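Local atomic coordinates of uncharacterized protein (Legionella pneumophila subsp. pneumophila str. Philadelphia 1, PDB entry 4RXV), a protein that is uncharacterised, but carries at its N-terminal end a RavJ-type peptidase domain of the papain-like CA clan and may act as a cysteine peptidase effector. Residues S55-P58 with P59-Q62; A81-R84 with N85-S88; E16-Q19 with K20-V23. All coordinates share one frame; numbering follows the deposited sequence.

Contact 1 of 3, residues S55-P58 with P59-Q62; sequences SRTP and PFSQ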
loop_
_atom_site.group_PDB
_atom_site.type_symbol
_atom_site.label_atom_id
_atom_site.label_comp_id
_atom_site.label_asym_id
_atom_site.label_seq_id
_atom_site.Cartn_x
_atom_site.Cartn_y
_atom_site.Cartn_z
ATOM N N SER A 55 3.982 -12.206 18.541
ATOM C CA SER A 55 4.381 -10.979 17.851
ATOM C C SER A 55 5.875 -10.702 17.958
ATOM O O SER A 55 6.412 -9.851 17.244
ATOM C CB SER A 55 3.616 -9.778 18.394
ATOM O OG SER A 55 4.026 -9.473 19.704
ATOM N N ARG A 56 6.545 -11.399 18.873
ATOM C CA ARG A 56 7.967 -11.199 19.065
ATOM C C ARG A 56 8.747 -12.370 18.497
ATOM O O ARG A 56 9.819 -12.689 18.987
ATOM C CB ARG A 56 8.256 -10.999 20.549
ATOM C CG ARG A 56 7.670 -9.697 21.082
ATOM C CD ARG A 56 6.397 -9.925 21.883
ATOM N NE ARG A 56 5.750 -8.658 22.215
ATOM C CZ ARG A 56 6.239 -7.766 23.074
ATOM N NH1 ARG A 56 7.390 -7.987 23.702
ATOM N NH2 ARG A 56 5.574 -6.642 23.306
ATOM N N THR A 57 8.181 -13.019 17.484
ATOM C CA THR A 57 8.856 -14.056 16.707
ATOM C C THR A 57 8.948 -13.601 15.239
ATOM O O THR A 57 8.129 -12.800 14.781
ATOM C CB THR A 57 8.088 -15.398 16.791
ATOM O OG1 THR A 57 6.799 -15.269 16.171
ATOM C CG2 THR A 57 7.925 -15.846 18.243
ATOM N N PRO A 58 9.951 -14.106 14.494
ATOM C CA PRO A 58 10.001 -13.754 13.069
ATOM C C PRO A 58 8.887 -14.467 12.302
ATOM O O PRO A 58 8.569 -15.616 12.637
ATOM C CB PRO A 58 11.374 -14.273 12.620
ATOM C CG PRO A 58 12.159 -14.498 13.858
ATOM C CD PRO A 58 11.156 -14.838 14.922
ATOM N N PRO A 59 8.327 -13.830 11.261
ATOM C CA PRO A 59 8.718 -12.531 10.700
ATOM C C PRO A 59 7.986 -11.349 11.340
ATOM O O PRO A 59 8.259 -10.208 10.974
ATOM C CB PRO A 59 8.282 -12.656 9.241
ATOM C CG PRO A 59 7.035 -13.480 9.321
ATOM C CD PRO A 59 7.295 -14.481 10.436
ATOM N N PHE A 60 7.056 -11.621 12.255
ATOM C CA PHE A 60 6.242 -10.573 12.859
ATOM C C PHE A 60 7.086 -9.467 13.481
ATOM O O PHE A 60 6.784 -8.277 13.315
ATOM C CB PHE A 60 5.280 -11.181 13.883
ATOM C CG PHE A 60 4.453 -12.277 13.300
ATOM C CD1 PHE A 60 3.389 -11.988 12.459
ATOM C CD2 PHE A 60 4.801 -13.605 13.507
ATOM C CE1 PHE A 60 2.671 -13.008 11.872
ATOM C CE2 PHE A 60 4.080 -14.613 12.933
ATOM C CZ PHE A 60 3.015 -14.317 12.115
ATOM N N SER A 61 8.141 -9.853 14.202
ATOM C CA SER A 61 9.060 -8.893 14.806
ATOM C C SER A 61 9.574 -7.875 13.783
ATOM O O SER A 61 9.640 -6.669 14.064
ATOM C CB SER A 61 10.279 -9.625 15.403
ATOM O OG SER A 61 9.972 -10.364 16.565
ATOM N N GLN A 62 9.976 -8.370 12.620
ATOM C CA GLN A 62 10.559 -7.533 11.584
ATOM C C GLN A 62 9.478 -6.713 10.861
ATOM O O GLN A 62 9.676 -5.521 10.551
ATOM C CB GLN A 62 11.350 -8.379 10.582
ATOM C CG GLN A 62 12.640 -9.011 11.123
ATOM C CD GLN A 62 12.411 -10.163 12.099
ATOM O OE1 GLN A 62 11.530 -11.016 11.904
ATOM N NE2 GLN A 62 13.207 -10.187 13.158
HETATM O O HOH W 1 12.056 -12.207 16.887
#
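The pyrrolidine ring of Pro58 is overlapped obliquely by the amide end of Gln62, whose OE1 sits 3.3 Å from Pro58 CB and equally near to Pro58 CA. Gln62 reaches back because its chain folds at the second torsion (chi2 72°), turning the carboxamide back towards Pro58. The setting is the entrance to helix 60-64, reached through a cis peptide bond between Pro58 and Pro59. A backbone bond spans the approach to the helix: Ser61 N donates to Thr57 O at 3.0 Å and is nearly straight (164°), although the donor stands well above the carbonyl plane.

On the inner side, Thr57 and Phe60 run alongside each other. Thr57 O lies near the plane of the Phe60 ring, at its edge, and Thr57 OG1 approaches Phe60 CD2 at 3.7 Å while bonding to Leu54 O. The ring, further in, meets Phe90 and Trp63 edge-to-face and packs on Val97 and Val99 of strand 95-100. Towards solvent the link is by water: Ser61 OG lies 2.8 Å from a water that donates to Arg56 O at 3.1 Å. The arginine itself turns away, its NE making only a weak bond to Ser55 OG, while NH2 is held by Ser50 O.

The division of labour is clear: Thr57 O takes the N-H of Ser61 at the helix start, and a water bridges Ser61 OG to Arg56 O on the outer side. Gln62 OE1 rests against the CA and CB of Pro58, a van der Waals approach, perhaps with a weak C-H...O component, and Phe60 anchors the helix start in the interior through aromatic contacts.

Contact 2 of 3, residues A81-R84 with N85-S88; sequences AQQR and NKKS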
loop_
_atom_site.group_PDB
_atom_site.type_symbol
_atom_site.label_atom_id
_atom_site.label_comp_id
_atom_site.label_asym_id
_atom_site.label_seq_id
_atom_site.Cartn_x
_atom_site.Cartn_y
_atom_site.Cartn_z
ATOM N N ALA A 81 3.973 -8.653 -1.258
ATOM C CA ALA A 81 2.562 -8.981 -1.087
ATOM C C ALA A 81 2.372 -10.467 -0.779
ATOM O O ALA A 81 1.581 -10.839 0.099
ATOM C CB ALA A 81 1.793 -8.607 -2.317
ATOM N N GLN A 82 3.087 -11.324 -1.500
ATOM C CA GLN A 82 2.974 -12.747 -1.287
ATOM C C GLN A 82 3.355 -13.128 0.147
ATOM O O GLN A 82 2.662 -13.913 0.807
ATOM C CB GLN A 82 3.871 -13.468 -2.276
ATOM C CG GLN A 82 3.629 -14.930 -2.393
ATOM C CD GLN A 82 4.120 -15.421 -3.718
ATOM O OE1 GLN A 82 3.346 -15.910 -4.546
ATOM N NE2 GLN A 82 5.406 -15.240 -3.959
ATOM N N GLN A 83 4.471 -12.603 0.619
ATOM C CA GLN A 83 4.979 -12.959 1.934
ATOM C C GLN A 83 4.072 -12.461 3.042
ATOM O O GLN A 83 3.850 -13.169 4.025
ATOM C CB GLN A 83 6.359 -12.374 2.122
ATOM C CG GLN A 83 7.416 -13.062 1.302
ATOM C CD GLN A 83 7.465 -14.564 1.560
ATOM O OE1 GLN A 83 7.344 -15.375 0.634
ATOM N NE2 GLN A 83 7.625 -14.942 2.825
ATOM N N ARG A 84 3.520 -11.264 2.886
ATOM C CA ARG A 84 2.655 -10.726 3.926
ATOM C C ARG A 84 1.307 -11.412 3.969
ATOM O O ARG A 84 0.625 -11.313 4.975
ATOM C CB ARG A 84 2.422 -9.226 3.717
ATOM C CG ARG A 84 3.623 -8.312 3.703
ATOM C CD ARG A 84 4.367 -8.374 4.969
ATOM N NE ARG A 84 5.645 -7.628 5.002
ATOM C CZ ARG A 84 6.742 -7.954 4.320
ATOM N NH1 ARG A 84 6.721 -8.929 3.416
ATOM N NH2 ARG A 84 7.867 -7.274 4.521
ATOM N N ASN A 85 0.915 -12.106 2.901
ATOM C CA ASN A 85 -0.368 -12.816 2.843
ATOM C C ASN A 85 -0.279 -14.271 3.281
ATOM O O ASN A 85 -1.276 -14.986 3.286
ATOM C CB ASN A 85 -0.962 -12.759 1.441
ATOM C CG ASN A 85 -1.657 -11.441 1.157
ATOM O OD1 ASN A 85 -1.672 -10.511 1.972
ATOM N ND2 ASN A 85 -2.253 -11.363 -0.010
ATOM N N LYS A 86 0.897 -14.729 3.666
ATOM C CA LYS A 86 1.010 -16.067 4.214
ATOM C C LYS A 86 0.294 -16.164 5.569
ATOM O O LYS A 86 0.437 -15.299 6.434
ATOM C CB LYS A 86 2.477 -16.472 4.325
ATOM C CG LYS A 86 3.108 -16.631 2.957
ATOM C CD LYS A 86 4.524 -17.185 3.019
ATOM C CE LYS A 86 5.133 -17.305 1.618
ATOM N NZ LYS A 86 4.306 -18.120 0.682
ATOM N N LYS A 87 -0.507 -17.214 5.731
ATOM C CA LYS A 87 -1.208 -17.441 6.981
ATOM C C LYS A 87 -0.425 -18.421 7.818
ATOM O O LYS A 87 -0.084 -19.497 7.373
ATOM C CB LYS A 87 -2.617 -17.974 6.743
ATOM C CG LYS A 87 -3.507 -16.991 6.012
ATOM C CD LYS A 87 -4.868 -17.597 5.759
ATOM C CE LYS A 87 -5.724 -16.691 4.889
ATOM N NZ LYS A 87 -7.067 -17.282 4.662
ATOM N N SER A 88 -0.131 -18.028 9.043
ATOM C CA SER A 88 0.541 -18.915 9.962
ATOM C C SER A 88 -0.421 -19.254 11.070
ATOM O O SER A 88 -1.610 -18.930 11.004
ATOM C CB SER A 88 1.782 -18.250 10.553
ATOM O OG SER A 88 1.416 -17.312 11.547
#
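The bend of Gln83 at its second torsion (chi2 -55°) brings its amide alongside the Lys86 chain, which is extended as far as CE (chi2 -174°), and the two lie side by side pointing the same way. They frame the C-terminal end of helix 74-84, where the chain unwinds towards strand 91-92. The touching is done by the lysine methylenes rather than by its charge: Gln83 OE1 lies 3.1 Å from Lys86 CE, while Lys86 CD passes 3.8 Å from Gln83 NE2. Lys86 turns its ammonium aside at its last torsion, and NZ stays 4.1 Å from Gln83 OE1. The lysine stem also grazes the helix end, with Lys86 CG 3.5 Å from Gln82 O.

Beneath this pair the helical bonding changes step. Asn85 N is shared between two carbonyls, weakly with Ala81 O at 3.1 Å, the usual alpha-helical partner, and with Gln82 O at 3.3 Å, one residue nearer. Seen from the Gln82 carbonyl, the same N-H comes in from far above the carbonyl plane. Lys86 N then makes a long, weak bond to Gln83 O, again in the shorter three-residue spacing, as a helix tightens into a last turn before it ends.

The Asn85 side chain faces the other way, into the domain. Its ND2 makes a hydrogen bond to Glu16 OE1, and its OD1 receives both His108 NE2 and Arg98 NH1, so that both ends of the amide are occupied and its rotation is fixed. Arg84, on another side of the helix, makes a cation-pi contact with Phe80. Where Asn85 leaves the helix, its CG remains 3.5 Å from Ala81 O.

Contact 3 of 3, residues E16-Q19 with K20-V23; sequences EQYQ and KFVV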
loop_
_atom_site.group_PDB
_atom_site.type_symbol
_atom_site.label_atom_id
_atom_site.label_comp_id
_atom_site.label_asym_id
_atom_site.label_seq_id
_atom_site.Cartn_x
_atom_site.Cartn_y
_atom_site.Cartn_z
ATOM N N GLU A 16 -7.954 -7.653 -0.802
ATOM C CA GLU A 16 -6.864 -7.872 0.121
ATOM C C GLU A 16 -7.249 -7.658 1.576
ATOM O O GLU A 16 -6.486 -8.010 2.461
ATOM C CB GLU A 16 -5.661 -6.991 -0.254
ATOM C CG GLU A 16 -5.100 -7.361 -1.604
ATOM C CD GLU A 16 -4.718 -8.825 -1.666
ATOM O OE1 GLU A 16 -3.789 -9.231 -0.945
ATOM O OE2 GLU A 16 -5.351 -9.581 -2.421
ATOM N N GLN A 17 -8.420 -7.088 1.809
ATOM C CA GLN A 17 -8.931 -6.866 3.175
ATOM C C GLN A 17 -7.885 -6.143 4.038
ATOM O O GLN A 17 -7.563 -6.563 5.163
ATOM C CB GLN A 17 -9.391 -8.174 3.814
ATOM C CG GLN A 17 -10.561 -8.799 3.044
ATOM C CD GLN A 17 -11.815 -7.925 3.072
ATOM O OE1 GLN A 17 -12.334 -7.651 4.150
ATOM N NE2 GLN A 17 -12.349 -7.569 1.908
ATOM N N TYR A 18 -7.395 -5.021 3.536
ATOM C CA TYR A 18 -6.341 -4.270 4.226
ATOM C C TYR A 18 -6.783 -3.781 5.608
ATOM O O TYR A 18 -5.946 -3.598 6.490
ATOM C CB TYR A 18 -5.908 -3.107 3.358
ATOM C CG TYR A 18 -5.086 -3.506 2.144
ATOM C CD1 TYR A 18 -3.956 -4.286 2.275
ATOM C CD2 TYR A 18 -5.411 -3.052 0.869
ATOM C CE1 TYR A 18 -3.161 -4.610 1.184
ATOM C CE2 TYR A 18 -4.636 -3.380 -0.228
ATOM C CZ TYR A 18 -3.497 -4.158 -0.070
ATOM O OH TYR A 18 -2.728 -4.409 -1.181
ATOM N N GLN A 19 -8.088 -3.572 5.791
ATOM C CA GLN A 19 -8.592 -3.139 7.076
ATOM C C GLN A 19 -8.392 -4.163 8.187
ATOM O O GLN A 19 -8.512 -3.825 9.363
ATOM C CB GLN A 19 -10.061 -2.736 6.988
ATOM C CG GLN A 19 -11.091 -3.842 6.927
ATOM C CD GLN A 19 -11.228 -4.525 5.600
ATOM O OE1 GLN A 19 -10.475 -4.301 4.650
ATOM N NE2 GLN A 19 -12.212 -5.405 5.531
ATOM N N LYS A 20 -8.102 -5.393 7.826
ATOM C CA LYS A 20 -7.916 -6.470 8.791
ATOM C C LYS A 20 -6.481 -6.651 9.231
ATOM O O LYS A 20 -6.213 -7.409 10.156
ATOM C CB LYS A 20 -8.486 -7.795 8.239
ATOM C CG LYS A 20 -9.923 -7.724 7.782
ATOM C CD LYS A 20 -10.910 -7.386 8.838
ATOM C CE LYS A 20 -12.310 -7.335 8.241
ATOM N NZ LYS A 20 -13.442 -6.952 9.059
ATOM N N PHE A 21 -5.541 -5.941 8.609
ATOM C CA PHE A 21 -4.150 -6.057 9.033
ATOM C C PHE A 21 -3.973 -5.566 10.463
ATOM O O PHE A 21 -4.688 -4.674 10.931
ATOM C CB PHE A 21 -3.251 -5.163 8.173
ATOM C CG PHE A 21 -2.601 -5.855 7.005
ATOM C CD1 PHE A 21 -3.335 -6.302 5.923
ATOM C CD2 PHE A 21 -1.216 -6.038 6.991
ATOM C CE1 PHE A 21 -2.694 -6.877 4.857
ATOM C CE2 PHE A 21 -0.592 -6.624 5.918
ATOM C CZ PHE A 21 -1.321 -7.032 4.860
ATOM N N VAL A 22 -2.970 -6.106 11.135
ATOM C CA VAL A 22 -2.396 -5.451 12.293
ATOM C C VAL A 22 -1.539 -4.296 11.777
ATOM O O VAL A 22 -0.631 -4.491 10.975
ATOM C CB VAL A 22 -1.544 -6.429 13.119
ATOM C CG1 VAL A 22 -0.771 -5.679 14.201
ATOM C CG2 VAL A 22 -2.405 -7.515 13.725
ATOM N N VAL A 23 -1.844 -3.097 12.245
ATOM C CA VAL A 23 -1.120 -1.890 11.880
ATOM C C VAL A 23 -0.227 -1.581 13.094
ATOM O O VAL A 23 -0.687 -1.055 14.121
ATOM C CB VAL A 23 -2.060 -0.721 11.545
ATOM C CG1 VAL A 23 -1.273 0.496 11.183
ATOM C CG2 VAL A 23 -2.977 -1.104 10.401
HETATM O O HOH W 2 -14.600 -4.158 7.376
#
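Gln17 O accepts Lys20 N at 3.0 Å, the shortest hydrogen bond between residues 16-19 and 20-23, with the donor well above the carbonyl plane. It opens a short 3-10 turn that carries the chain from helix 6-14 into strand 22-23. A second bond of the same three-residue spacing follows, from Phe21 N to Tyr18 O at 3.2 Å. Gln17, the first residue to leave helical geometry, has a left-handed backbone conformation (phi 52°), and the 3-10 turn follows directly.

Above the turn, three long side chains gather. Gln19 places CG between its backbone N and carbonyl carbon (chi1 77°) and folds again at chi2, which sends its amide back towards Gln17; there NE2 donates to Gln17 OE1 at 2.6 Å, from above the acceptor's carbonyl plane. Lys20 lies alongside both glutamines, its CE 3.3 Å from Gln19 NE2 and its CG 4.0 Å from Gln17 CB. A water weakly joins Gln19 NE2 to Lys20 NZ, so the lysine contributes its aliphatic stem to the packing and its charge to the solvent-facing end.

The aromatic pair takes the buried side. Tyr18 and Phe21 point the same way, and Phe21 CE1 comes to the edge of the tyrosine ring, near its plane. Both rings meet Phe105, and Tyr18 OH is held by His108 ND1 and by Ser109 OG in helix 105-114. Val22 then pairs through its backbone with strand 95-100. The tyrosine and phenylalanine rings are closest at Tyr18 CD1 and Phe21 CE1, 3.9 Å apart, while Glu16 CB sits over one face of the tyrosine, 3.5 Å above its plane and displaced toward the rim.

The three contacts are all local turns at junctions within the predicted RavJ-type peptidase domain. Along the chain contact 3 comes first, leaving helix 6-14 for strand 22-23; contact 1 follows at the start of helix 60-64, and contact 2 at the end of helix 74-84. Their centres form a triangle, contact 2 about 13 Å from contact 1 and 12 Å from contact 3, with contacts 1 and 3 farthest apart at about 17 Å. Contact 2 touches both others, through Phe60 CZ, 3.4 Å from Ser88 OG, and through the Asn85 amide and Glu16. Strand 95-100 is common ground, receiving Phe60, Asn85 and Val22, so separate parts of the chain converge on one small sheet.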